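Local coordinates for protein lactose Operon Repressor (Escherichia coli, PDB 1JYE) that probably represses transcription of the lactose operon by binding operator DNA, here as a dimeric variant lacking its C-terminal end, at residues A186-L189 with S193-L196; A214-D219 with F226-Q231. The protein carries 1 engineered substitution. All blocks are in the same frame, centred on the assembly; numbering follows the deposited sequence.

Interaction 1: A186-L189 with S193-L196; sequences AGPL and SARL
The R195 guanidinium takes the backbone oxygen of L189 at its edge, almost exactly in its plane. NH2 donates to L189 O at 2.9 Å, and the N-H...O angle is 161°. Seen from the carbonyl, the donor is tilted 26° out of the plane. The R195 chain is bent at chi3 (-62°), which brings the guanidinium round to this oxygen. CG and CD of R195 lie close by, with CD 3.2 Å from L189 O. The L189 side chain crosses that of R195 obliquely, and its CD2 comes to 4.2 Å from R195 CG. Replacing this arginine by an alanine is likely to leave L189 O without this donor and its carbonyl less firmly held.

A194 makes the buried half of the contact. Its methyl points at the turn and sits against bare backbone: CB is 3.1 Å from P188 O, a tight fit, and 3.5 Å from G187 C. G187 has no side chain to keep the methyl away. A water links the two backbones beside it: the water oxygen accepts from G187 N at 3.0 Å and donates to A194 O at 2.7 Å.

The turn joins strand 182-186 to helix 192-207 within the periplasmic binding protein-like core, and the contact packs it on the first turn of that helix. The hydroxyl of S191 makes weak bonds to the amides of S193 and A194, and W220 touches P188 and A194. S193 bonds to D149 and R195 touches D129, consistent with a place at the cleft between the lobes, where inducers bind in this family. Strand 214-217 runs alongside strand 182-186.

Interaction 2: A214-D219 with F226-Q231; sequences AEREGD and FQQTMQ
Q228 meets R216 of the strand first. Its OE1 accepts from NH1 of R216 at 2.9 Å, with an N-H...O angle of 154°. The oxygen lies in the guanidinium plane, at the edge. The donor stands above the plane of the Q228 carbonyl, 41° out of it, and not on a lone pair. The bend of the Q228 chain at chi2 (-56°) points OE1 toward the R216 guanidinium. A water joins the same oxygen to the strand: it donates to Q228 OE1 at 2.7 Å and accepts from E217 N at 2.9 Å. Q228 CG and CD both rest 3.5 Å from E217 O. The backbone oxygen of Q228 also lies near the arginine, 3.4 Å from R216 CD.

T229 faces the other way, against helix 247-259.

Q231, one turn after Q228, returns to the arginine. Its CB sits 3.2 Å above one face of the R216 guanidinium, offset toward the rim. The R216 chain is extended from CG to NE, and this brings the guanidinium to both Q228 and Q231.

Strand 214-217 and helix 222-234 are consecutive beta and alpha elements of the parallel alpha/beta sheet in the periplasmic binding protein-like domain. They run nearly antiparallel, and the axes of strand 214-217 and helix segment 226-231 come within 8.9 Å. Strand 214-217 is an outermost strand of its sheet within the chain, and R216 spans from it to the helix. Its guanidinium is held at the edge by Q228 OE1, lies against Q231 CB, and forms a salt bridge to E235 through NH2. These ties probably fix its rotation. The E235 carboxylate is likely to balance much of its charge at this surface.

Interaction 1 is the more buried of the two and lies nearer the centre of the chain. Interaction 2 is a surface contact, and the centres are about 13 Å apart. Neighbouring strands of one parallel sheet tie them together: A186 O and G218 N are 2.8 Å apart, and A186 N and R216 O 2.9 Å, both probable hydrogen bonds. E217 also bonds through OE2 to L189 N. Each contact sets a helix against the segment before it and each includes a bridging water. Interaction 1 seats a methyl on turn backbone, and its arginine grips a main-chain oxygen. In interaction 2 the arginine works through side chains, and a carboxylate beyond the contact completes its partners.

Interaction 1: A186-L189 with S193-L196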
# COMPACT_ATOMS: atom_id res chain seq x y z
N ALA A 186 5.59 1.11 -19.56
CA ALA A 186 6.26 2.06 -18.68
C ALA A 186 5.35 2.71 -17.65
O ALA A 186 4.13 2.69 -17.78
CB ALA A 186 6.93 3.15 -19.53
N GLY A 187 5.98 3.28 -16.63
CA GLY A 187 5.23 3.98 -15.60
C GLY A 187 4.95 5.36 -16.17
O GLY A 187 5.38 5.66 -17.29
N PRO A 188 4.26 6.24 -15.44
CA PRO A 188 3.96 7.58 -15.94
C PRO A 188 5.26 8.36 -16.18
O PRO A 188 6.06 8.55 -15.27
CB PRO A 188 3.09 8.18 -14.84
CG PRO A 188 3.60 7.50 -13.60
CD PRO A 188 3.78 6.07 -14.05
N LEU A 189 5.46 8.80 -17.42
CA LEU A 189 6.70 9.50 -17.74
C LEU A 189 6.91 10.85 -17.06
O LEU A 189 7.95 11.48 -17.23
CB LEU A 189 6.86 9.63 -19.26
CG LEU A 189 6.92 8.27 -19.96
CD1 LEU A 189 7.25 8.48 -21.43
CD2 LEU A 189 7.97 7.37 -19.30
N SER A 193 11.57 8.28 -12.03
CA SER A 193 11.80 6.85 -11.88
C SER A 193 11.29 6.06 -13.08
O SER A 193 11.95 5.14 -13.55
CB SER A 193 11.14 6.32 -10.60
OG SER A 193 11.95 6.60 -9.47
N ALA A 194 10.11 6.42 -13.56
CA ALA A 194 9.53 5.74 -14.71
C ALA A 194 10.38 5.99 -15.94
O ALA A 194 10.57 5.10 -16.77
CB ALA A 194 8.11 6.24 -14.95
N ARG A 195 10.90 7.21 -16.06
CA ARG A 195 11.72 7.57 -17.21
C ARG A 195 13.04 6.81 -17.22
O ARG A 195 13.45 6.27 -18.26
CB ARG A 195 11.99 9.08 -17.23
CG ARG A 195 10.74 9.92 -17.47
CD ARG A 195 11.10 11.35 -17.89
NE ARG A 195 11.85 12.08 -16.86
CZ ARG A 195 11.29 12.82 -15.91
NH1 ARG A 195 12.06 13.45 -15.02
NH2 ARG A 195 9.97 12.93 -15.83
N LEU A 196 13.72 6.76 -16.08
CA LEU A 196 14.99 6.04 -15.99
C LEU A 196 14.78 4.57 -16.31
O LEU A 196 15.61 3.94 -16.98
CB LEU A 196 15.59 6.18 -14.59
CG LEU A 196 16.07 7.59 -14.20
CD1 LEU A 196 16.42 7.61 -12.71
CD2 LEU A 196 17.27 7.97 -15.05
O HOH W 1 8.97 2.90 -16.78

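Interaction 2: A214-D219 with F226-Q231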
# COMPACT_ATOMS: atom_id res chain seq x y z
N ALA A 214 6.27 -3.06 -29.20
CA ALA A 214 5.33 -2.07 -28.72
C ALA A 214 5.76 -1.55 -27.36
O ALA A 214 6.39 -2.26 -26.58
CB ALA A 214 3.93 -2.66 -28.62
N GLU A 215 5.44 -0.29 -27.09
CA GLU A 215 5.73 0.31 -25.80
C GLU A 215 4.59 1.25 -25.47
O GLU A 215 4.15 2.04 -26.31
CB GLU A 215 7.09 1.05 -25.78
CG GLU A 215 7.24 2.24 -26.71
CD GLU A 215 8.57 2.96 -26.49
OE1 GLU A 215 9.30 3.20 -27.47
OE2 GLU A 215 8.89 3.28 -25.32
N ARG A 216 4.09 1.13 -24.25
CA ARG A 216 2.98 1.95 -23.79
C ARG A 216 3.32 2.56 -22.44
O ARG A 216 4.38 2.30 -21.88
CB ARG A 216 1.71 1.09 -23.70
CG ARG A 216 1.07 0.84 -25.07
CD ARG A 216 0.04 -0.28 -25.01
NE ARG A 216 -0.74 -0.36 -26.24
CZ ARG A 216 -1.78 0.42 -26.53
NH1 ARG A 216 -2.17 1.34 -25.66
NH2 ARG A 216 -2.43 0.27 -27.67
N GLU A 217 2.39 3.37 -21.93
CA GLU A 217 2.59 4.06 -20.67
C GLU A 217 1.37 3.95 -19.76
O GLU A 217 0.24 4.17 -20.21
CB GLU A 217 2.88 5.54 -20.96
CG GLU A 217 3.14 6.40 -19.74
CD GLU A 217 3.25 7.88 -20.10
OE1 GLU A 217 3.40 8.19 -21.30
OE2 GLU A 217 3.19 8.72 -19.18
N GLY A 218 1.60 3.61 -18.50
CA GLY A 218 0.52 3.48 -17.54
C GLY A 218 0.65 4.52 -16.44
O GLY A 218 1.33 5.53 -16.64
N ASP A 219 0.03 4.29 -15.29
CA ASP A 219 0.12 5.26 -14.20
C ASP A 219 0.43 4.66 -12.83
O ASP A 219 0.13 5.26 -11.80
CB ASP A 219 -1.19 6.07 -14.10
CG ASP A 219 -2.39 5.23 -13.70
OD1 ASP A 219 -2.20 4.07 -13.27
OD2 ASP A 219 -3.53 5.72 -13.81
N PHE A 226 -3.97 -3.16 -16.95
CA PHE A 226 -5.02 -3.93 -17.61
C PHE A 226 -5.46 -3.24 -18.91
O PHE A 226 -5.55 -3.88 -19.96
CB PHE A 226 -6.23 -4.07 -16.69
CG PHE A 226 -7.40 -4.76 -17.32
CD1 PHE A 226 -7.40 -6.14 -17.50
CD2 PHE A 226 -8.49 -4.02 -17.78
CE1 PHE A 226 -8.47 -6.78 -18.11
CE2 PHE A 226 -9.57 -4.65 -18.39
CZ PHE A 226 -9.56 -6.03 -18.56
N GLN A 227 -5.74 -1.95 -18.82
CA GLN A 227 -6.19 -1.18 -19.97
C GLN A 227 -5.16 -1.14 -21.10
O GLN A 227 -5.49 -1.41 -22.25
CB GLN A 227 -6.55 0.24 -19.56
CG GLN A 227 -7.64 0.32 -18.50
CD GLN A 227 -7.92 1.73 -18.04
OE1 GLN A 227 -7.01 2.48 -17.69
NE2 GLN A 227 -9.19 2.11 -18.03
N GLN A 228 -3.93 -0.79 -20.76
CA GLN A 228 -2.88 -0.71 -21.78
C GLN A 228 -2.61 -2.05 -22.45
O GLN A 228 -2.42 -2.12 -23.67
CB GLN A 228 -1.58 -0.18 -21.16
CG GLN A 228 -1.67 1.28 -20.73
CD GLN A 228 -2.07 2.19 -21.88
OE1 GLN A 228 -1.46 2.15 -22.95
NE2 GLN A 228 -3.10 3.00 -21.66
N THR A 229 -2.60 -3.12 -21.66
CA THR A 229 -2.35 -4.45 -22.20
C THR A 229 -3.52 -4.90 -23.08
O THR A 229 -3.31 -5.48 -24.14
CB THR A 229 -2.10 -5.46 -21.07
OG1 THR A 229 -0.99 -5.01 -20.29
CG2 THR A 229 -1.77 -6.84 -21.65
N MET A 230 -4.75 -4.64 -22.64
CA MET A 230 -5.91 -5.02 -23.43
C MET A 230 -5.90 -4.27 -24.76
O MET A 230 -6.23 -4.83 -25.80
CB MET A 230 -7.21 -4.71 -22.68
CG MET A 230 -7.58 -5.72 -21.61
SD MET A 230 -7.74 -7.40 -22.25
CE MET A 230 -8.80 -7.14 -23.64
N GLN A 231 -5.52 -2.99 -24.72
CA GLN A 231 -5.49 -2.18 -25.93
C GLN A 231 -4.45 -2.72 -26.91
O GLN A 231 -4.67 -2.75 -28.12
CB GLN A 231 -5.18 -0.72 -25.59
CG GLN A 231 -6.29 -0.05 -24.78
CD GLN A 231 -6.01 1.42 -24.49
OE1 GLN A 231 -6.74 2.05 -23.72
NE2 GLN A 231 -4.97 1.96 -25.11
O HOH W 2 0.25 4.14 -23.76